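Local atomic coordinates of beta-lactamase/D-alanine Carboxypeptidase (Yersinia pestis, PDB entry 3RJU), a protein that probably acts on beta-lactams or D-alanyl peptides as a serine hydrolase of the beta-lactamase and penicillin-binding protein family. Residues Q279-G284 with Y289-A294; P297-K302 with G341-V346. One frame throughout, in Å; residues are numbered along the deposited sequence.

Interactions 1 and 2 lie side by side in the large antiparallel sheet, their centres about 10 Å apart, and meet where strand 288-290 borders strand 299-306. Met-290 O and Ile-299 N, 2.9 Å apart, are probably hydrogen-bonded across this seam. Interaction 1 joins strand 288-290 outward to strand 282-284; interaction 2 ties strand 299-306 to the helix 336-349 packed on the sheet. Further along strand 299-306, Lys-302 bonds through NZ to Tyr-159 OH and touches Ser-62, an arrangement consistent with the K-T-G, tyrosine and SxxK serine elements of this family's active site. Neither contact reaches that probable site through its own touching side chains, Asp-281 and Lys-293 or Ile-299 and Val-346.

Interaction 1: residues Q279-G284 with Y289-A294; sequences QADALG and YMAPKA
Asp-281 points its carboxylate at the chain that follows Tyr-289 and uses OD2 twice. The backbone N of Ala-291 donates to the anti lone pair of OD2 at 2.7 Å, while Lys-293 NZ, 2.8 Å from OD2, takes the syn lone pair and completes a salt bridge. CB already faces the other segment, and CG anti to the carbonyl carbon (chi1 -66°) sets the carboxylate on the side of its own N. The other oxygen is held too: Gln-279 NE2 lies 2.9 Å from Asp-281 OD1 in a nearly straight bond, with OD1 in the plane of the amide. Three protein donors therefore share one carboxylate and restrict its rotation, and the nearby ammonium probably stabilises its negative charge.

The compact end lies further along the strands. Ala-282 CB and Tyr-289 CB come within 4.2 Å on one face of the sheet, beside Leu-261 of the next strand. With CG anti to its own N (chi1 174°), the tyrosine ring leans forward along the chain, Ala-291 N sitting above one face, toward the rim. On the reverse side, CG of selenomethionine Met-290 packs against Gln-279 O at 3.3 Å, before its selenium turns away to strand 299-306.

Around Lys-293 the contact becomes looser and wetter. One water links Gln-279 O to Lys-293 NZ and another joins Asp-281 OD1 to the same nitrogen, while Gln-279 NE2 and Lys-293 NZ come no nearer than 3.7 Å.

At the compact end the backbone carries one extra residue. Tyr-289 O accepts from both Asp-281 N and Ala-282 N, and Tyr-289 N returns an almost straight bond (172°) to Ala-282 O. Two residues facing one make a classic beta bulge, at the open end of hairpin 282-284/288-290.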
loop_
_atom_site.group_PDB
_atom_site.type_symbol
_atom_site.label_atom_id
_atom_site.label_comp_id
_atom_site.label_asym_id
_atom_site.label_seq_id
_atom_site.Cartn_x
_atom_site.Cartn_y
_atom_site.Cartn_z
ATOM N N GLN A 279 6.621 -12.537 9.671
ATOM C CA GLN A 279 8.005 -12.086 9.571
ATOM C C GLN A 279 8.371 -11.665 8.157
ATOM O O GLN A 279 8.150 -12.417 7.202
ATOM C CB GLN A 279 8.960 -13.183 10.021
ATOM C CG GLN A 279 10.420 -12.825 9.852
ATOM C CD GLN A 279 11.320 -13.872 10.476
ATOM O OE1 GLN A 279 11.338 -14.045 11.701
ATOM N NE2 GLN A 279 12.047 -14.604 9.633
ATOM N N ALA A 280 8.939 -10.462 8.047
ATOM C CA ALA A 280 9.439 -9.952 6.788
ATOM C C ALA A 280 10.807 -10.544 6.532
ATOM O O ALA A 280 11.762 -10.270 7.262
ATOM C CB ALA A 280 9.536 -8.421 6.827
ATOM N N ASP A 281 10.910 -11.368 5.500
ATOM C CA ASP A 281 12.204 -11.956 5.154
ATOM C C ASP A 281 13.037 -11.095 4.202
ATOM O O ASP A 281 14.274 -11.206 4.166
ATOM C CB ASP A 281 12.003 -13.367 4.626
ATOM C CG ASP A 281 11.484 -14.287 5.702
ATOM O OD1 ASP A 281 12.126 -14.323 6.774
ATOM O OD2 ASP A 281 10.429 -14.926 5.503
ATOM N N ALA A 282 12.369 -10.228 3.441
ATOM C CA ALA A 282 13.078 -9.250 2.618
ATOM C C ALA A 282 12.190 -8.048 2.407
ATOM O O ALA A 282 10.955 -8.172 2.400
ATOM C CB ALA A 282 13.541 -9.856 1.267
ATOM N N LEU A 283 12.811 -6.879 2.265
ATOM C CA LEU A 283 12.073 -5.649 2.023
ATOM C C LEU A 283 12.315 -5.187 0.597
ATOM O O LEU A 283 13.473 -5.147 0.129
ATOM C CB LEU A 283 12.543 -4.549 2.981
ATOM C CG LEU A 283 12.495 -4.852 4.482
ATOM C CD1 LEU A 283 12.787 -3.591 5.299
ATOM C CD2 LEU A 283 11.185 -5.480 4.880
ATOM N N GLY A 284 11.234 -4.847 -0.100
ATOM C CA GLY A 284 11.347 -4.234 -1.405
ATOM C C GLY A 284 10.942 -2.773 -1.350
ATOM O O GLY A 284 11.114 -2.081 -0.328
ATOM N N TYR A 289 8.431 -9.245 1.412
ATOM C CA TYR A 289 8.481 -10.646 1.026
ATOM C C TYR A 289 8.586 -11.525 2.254
ATOM O O TYR A 289 9.392 -11.261 3.147
ATOM C CB TYR A 289 9.673 -10.925 0.104
ATOM C CG TYR A 289 9.858 -12.391 -0.205
ATOM C CD1 TYR A 289 8.963 -13.060 -1.028
ATOM C CD2 TYR A 289 10.936 -13.106 0.320
ATOM C CE1 TYR A 289 9.122 -14.412 -1.317
ATOM C CE2 TYR A 289 11.106 -14.464 0.040
ATOM C CZ TYR A 289 10.200 -15.103 -0.788
ATOM O OH TYR A 289 10.345 -16.441 -1.076
HETATM N N MSE A 290 7.744 -12.555 2.297
HETATM C CA MSE A 290 7.820 -13.584 3.332
HETATM C C MSE A 290 8.187 -14.891 2.663
HETATM O O MSE A 290 7.490 -15.338 1.742
HETATM C CB MSE A 290 6.470 -13.720 4.052
HETATM C CG MSE A 290 5.991 -12.408 4.680
HETATM SE SE MSE A 290 4.400 -12.564 5.773
HETATM C CE MSE A 290 3.205 -13.431 4.512
ATOM N N ALA A 291 9.291 -15.499 3.099
ATOM C CA ALA A 291 9.725 -16.764 2.514
ATOM C C ALA A 291 8.789 -17.906 2.913
ATOM O O ALA A 291 8.111 -17.823 3.934
ATOM C CB ALA A 291 11.129 -17.086 2.944
ATOM N N PRO A 292 8.782 -18.993 2.124
ATOM C CA PRO A 292 7.955 -20.159 2.470
ATOM C C PRO A 292 8.303 -20.636 3.867
ATOM O O PRO A 292 9.484 -20.711 4.235
ATOM C CB PRO A 292 8.374 -21.227 1.453
ATOM C CG PRO A 292 9.092 -20.490 0.376
ATOM C CD PRO A 292 9.648 -19.233 0.956
ATOM N N LYS A 293 7.279 -20.969 4.639
ATOM C CA LYS A 293 7.495 -21.524 5.965
ATOM C C LYS A 293 6.175 -22.041 6.474
ATOM O O LYS A 293 5.128 -21.575 6.054
ATOM C CB LYS A 293 8.032 -20.460 6.913
ATOM C CG LYS A 293 7.034 -19.359 7.248
ATOM C CD LYS A 293 7.742 -18.170 7.907
ATOM C CE LYS A 293 8.762 -17.531 6.947
ATOM N NZ LYS A 293 9.546 -16.485 7.621
ATOM N N ALA A 294 6.277 -23.011 7.380
ATOM C CA ALA A 294 5.155 -23.836 7.766
ATOM C C ALA A 294 4.545 -24.386 6.486
ATOM O O ALA A 294 5.231 -24.998 5.660
ATOM C CB ALA A 294 4.142 -23.018 8.550
HETATM O O HOH W 1 6.964 -14.948 7.554
HETATM O O HOH W 2 12.549 -17.375 6.955
#

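Interaction 2: residues P297-K302 with G341-V346; sequences PGIMQK and GVNQLV
Ile-299, opening strand 299-306, and Asn-343, on helix 336-349, bring their CA atoms only to 8.1 Å, and Pro-297 and Val-346 keep a similar spacing, so the two backbones stay apart and side chains alone bridge the gap. No hydrogen bond crosses between the segments.

Ile-299 reaches out by its longer branch. CG1 lies anti to the carbonyl carbon (chi1 -71°) and CD1 continues the extended arm, which ends against the amide of Asn-343, with CD1 3.7 Å from OD1. This oxygen is not left to the methyl group: Asn-343 OD1 is hydrogen-bonded to Tyr-312 OH on the neighbouring strand 309-316, and ND2 also has a hydrogen-bonding partner. The buried amide is thus satisfied, and the bond to Tyr-312 limits how far it can turn while its oxygen side still borders the isoleucine.

This is the alpha-beta sandwich of the serine beta-lactamase and penicillin-binding protein fold, in which the C-terminal helix lies against the central antiparallel sheet. Helix 6-20 packs beside it, meeting Val-342 through Ile-17 and Leu-345 through Ile-9 and Tyr-13.

One turn further along the helix, Val-346 supplies the second point of support. Its CG1, anti to the backbone N (chi1 168°), touches Pro-297 CG at 4.0 Å and, more loosely, Ile-299 CG1 at 4.4 Å. The proline ring and the valine meet at a slant, ring corner against methyl. Pro-297 precedes the strand, so the helix packs on the incoming loop as well as on the sheet. Val-346 also rests on Val-316, and Ile-299 on Ala-314, carrying the apolar layer onto strand 309-316. A bound glycerol, probably from the crystallisation liquor, lies about 3 Å from the Pro-297 side chain by nearest atoms.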
loop_
_atom_site.group_PDB
_atom_site.type_symbol
_atom_site.label_atom_id
_atom_site.label_comp_id
_atom_site.label_asym_id
_atom_site.label_seq_id
_atom_site.Cartn_x
_atom_site.Cartn_y
_atom_site.Cartn_z
ATOM N N PRO A 297 3.326 -20.551 1.263
ATOM C CA PRO A 297 4.282 -20.319 0.178
ATOM C C PRO A 297 5.022 -18.993 0.365
ATOM O O PRO A 297 4.711 -18.255 1.301
ATOM C CB PRO A 297 3.383 -20.249 -1.052
ATOM C CG PRO A 297 2.098 -19.660 -0.538
ATOM C CD PRO A 297 1.939 -20.237 0.862
ATOM N N GLY A 298 6.002 -18.715 -0.491
ATOM C CA GLY A 298 6.650 -17.414 -0.500
ATOM C C GLY A 298 5.655 -16.409 -1.035
ATOM O O GLY A 298 5.058 -16.619 -2.091
ATOM N N ILE A 299 5.470 -15.326 -0.290
ATOM C CA ILE A 299 4.406 -14.381 -0.554
ATOM C C ILE A 299 4.952 -12.961 -0.608
ATOM O O ILE A 299 5.731 -12.555 0.257
ATOM C CB ILE A 299 3.337 -14.476 0.575
ATOM C CG1 ILE A 299 2.550 -15.796 0.447
ATOM C CG2 ILE A 299 2.400 -13.249 0.563
ATOM C CD1 ILE A 299 1.680 -16.117 1.665
HETATM N N MSE A 300 4.553 -12.227 -1.646
HETATM C CA MSE A 300 4.777 -10.791 -1.752
HETATM C C MSE A 300 3.517 -10.117 -1.239
HETATM O O MSE A 300 2.413 -10.417 -1.720
HETATM C CB MSE A 300 4.989 -10.383 -3.221
HETATM C CG MSE A 300 6.276 -10.869 -3.808
HETATM SE SE MSE A 300 7.802 -9.946 -3.026
HETATM C CE MSE A 300 7.631 -8.280 -3.941
ATOM N N GLN A 301 3.670 -9.190 -0.299
ATOM C CA GLN A 301 2.495 -8.623 0.347
ATOM C C GLN A 301 2.657 -7.178 0.807
ATOM O O GLN A 301 3.770 -6.627 0.838
ATOM C CB GLN A 301 2.017 -9.535 1.506
ATOM C CG GLN A 301 3.071 -9.880 2.569
ATOM C CD GLN A 301 3.240 -8.812 3.678
ATOM O OE1 GLN A 301 2.745 -7.682 3.580
ATOM N NE2 GLN A 301 3.925 -9.187 4.740
ATOM N N LYS A 302 1.524 -6.557 1.126
ATOM C CA LYS A 302 1.516 -5.250 1.776
ATOM C C LYS A 302 0.273 -5.164 2.650
ATOM O O LYS A 302 -0.807 -5.600 2.243
ATOM C CB LYS A 302 1.488 -4.104 0.760
ATOM C CG LYS A 302 1.518 -2.708 1.425
ATOM C CD LYS A 302 2.881 -2.438 2.096
ATOM C CE LYS A 302 2.878 -1.171 2.972
ATOM N NZ LYS A 302 2.351 -1.434 4.349
ATOM N N GLY A 341 -5.886 -15.408 7.424
ATOM C CA GLY A 341 -6.847 -16.128 6.605
ATOM C C GLY A 341 -6.541 -16.009 5.121
ATOM O O GLY A 341 -6.636 -16.984 4.373
ATOM N N VAL A 342 -6.176 -14.805 4.684
ATOM C CA VAL A 342 -5.760 -14.619 3.295
ATOM C C VAL A 342 -4.531 -15.470 2.954
ATOM O O VAL A 342 -4.485 -16.106 1.902
ATOM C CB VAL A 342 -5.516 -13.124 2.971
ATOM C CG1 VAL A 342 -4.749 -12.961 1.661
ATOM C CG2 VAL A 342 -6.851 -12.356 2.947
ATOM N N ASN A 343 -3.544 -15.504 3.844
ATOM C CA ASN A 343 -2.342 -16.283 3.571
ATOM C C ASN A 343 -2.660 -17.767 3.444
ATOM O O ASN A 343 -2.121 -18.459 2.580
ATOM C CB ASN A 343 -1.266 -16.038 4.636
ATOM C CG ASN A 343 -0.709 -14.625 4.581
ATOM O OD1 ASN A 343 -0.682 -14.001 3.501
ATOM N ND2 ASN A 343 -0.269 -14.103 5.743
ATOM N N GLN A 344 -3.558 -18.250 4.295
ATOM C CA GLN A 344 -3.974 -19.640 4.201
ATOM C C GLN A 344 -4.765 -19.922 2.928
ATOM O O GLN A 344 -4.623 -20.991 2.333
ATOM C CB GLN A 344 -4.758 -20.043 5.443
ATOM C CG GLN A 344 -3.875 -20.063 6.662
ATOM C CD GLN A 344 -4.643 -20.255 7.942
ATOM O OE1 GLN A 344 -5.777 -20.743 7.935
ATOM N NE2 GLN A 344 -4.030 -19.878 9.060
ATOM N N LEU A 345 -5.603 -18.971 2.518
ATOM C CA LEU A 345 -6.286 -19.078 1.231
ATOM C C LEU A 345 -5.259 -19.186 0.093
ATOM O O LEU A 345 -5.367 -20.047 -0.782
ATOM C CB LEU A 345 -7.208 -17.878 1.006
ATOM C CG LEU A 345 -7.834 -17.721 -0.394
ATOM C CD1 LEU A 345 -8.633 -18.959 -0.829
ATOM C CD2 LEU A 345 -8.712 -16.481 -0.420
ATOM N N VAL A 346 -4.265 -18.301 0.111
ATOM C CA VAL A 346 -3.232 -18.309 -0.925
ATOM C C VAL A 346 -2.517 -19.672 -0.931
ATOM O O VAL A 346 -2.232 -20.238 -1.993
ATOM C CB VAL A 346 -2.228 -17.148 -0.730
ATOM C CG1 VAL A 346 -1.003 -17.335 -1.608
ATOM C CG2 VAL A 346 -2.902 -15.814 -1.050
#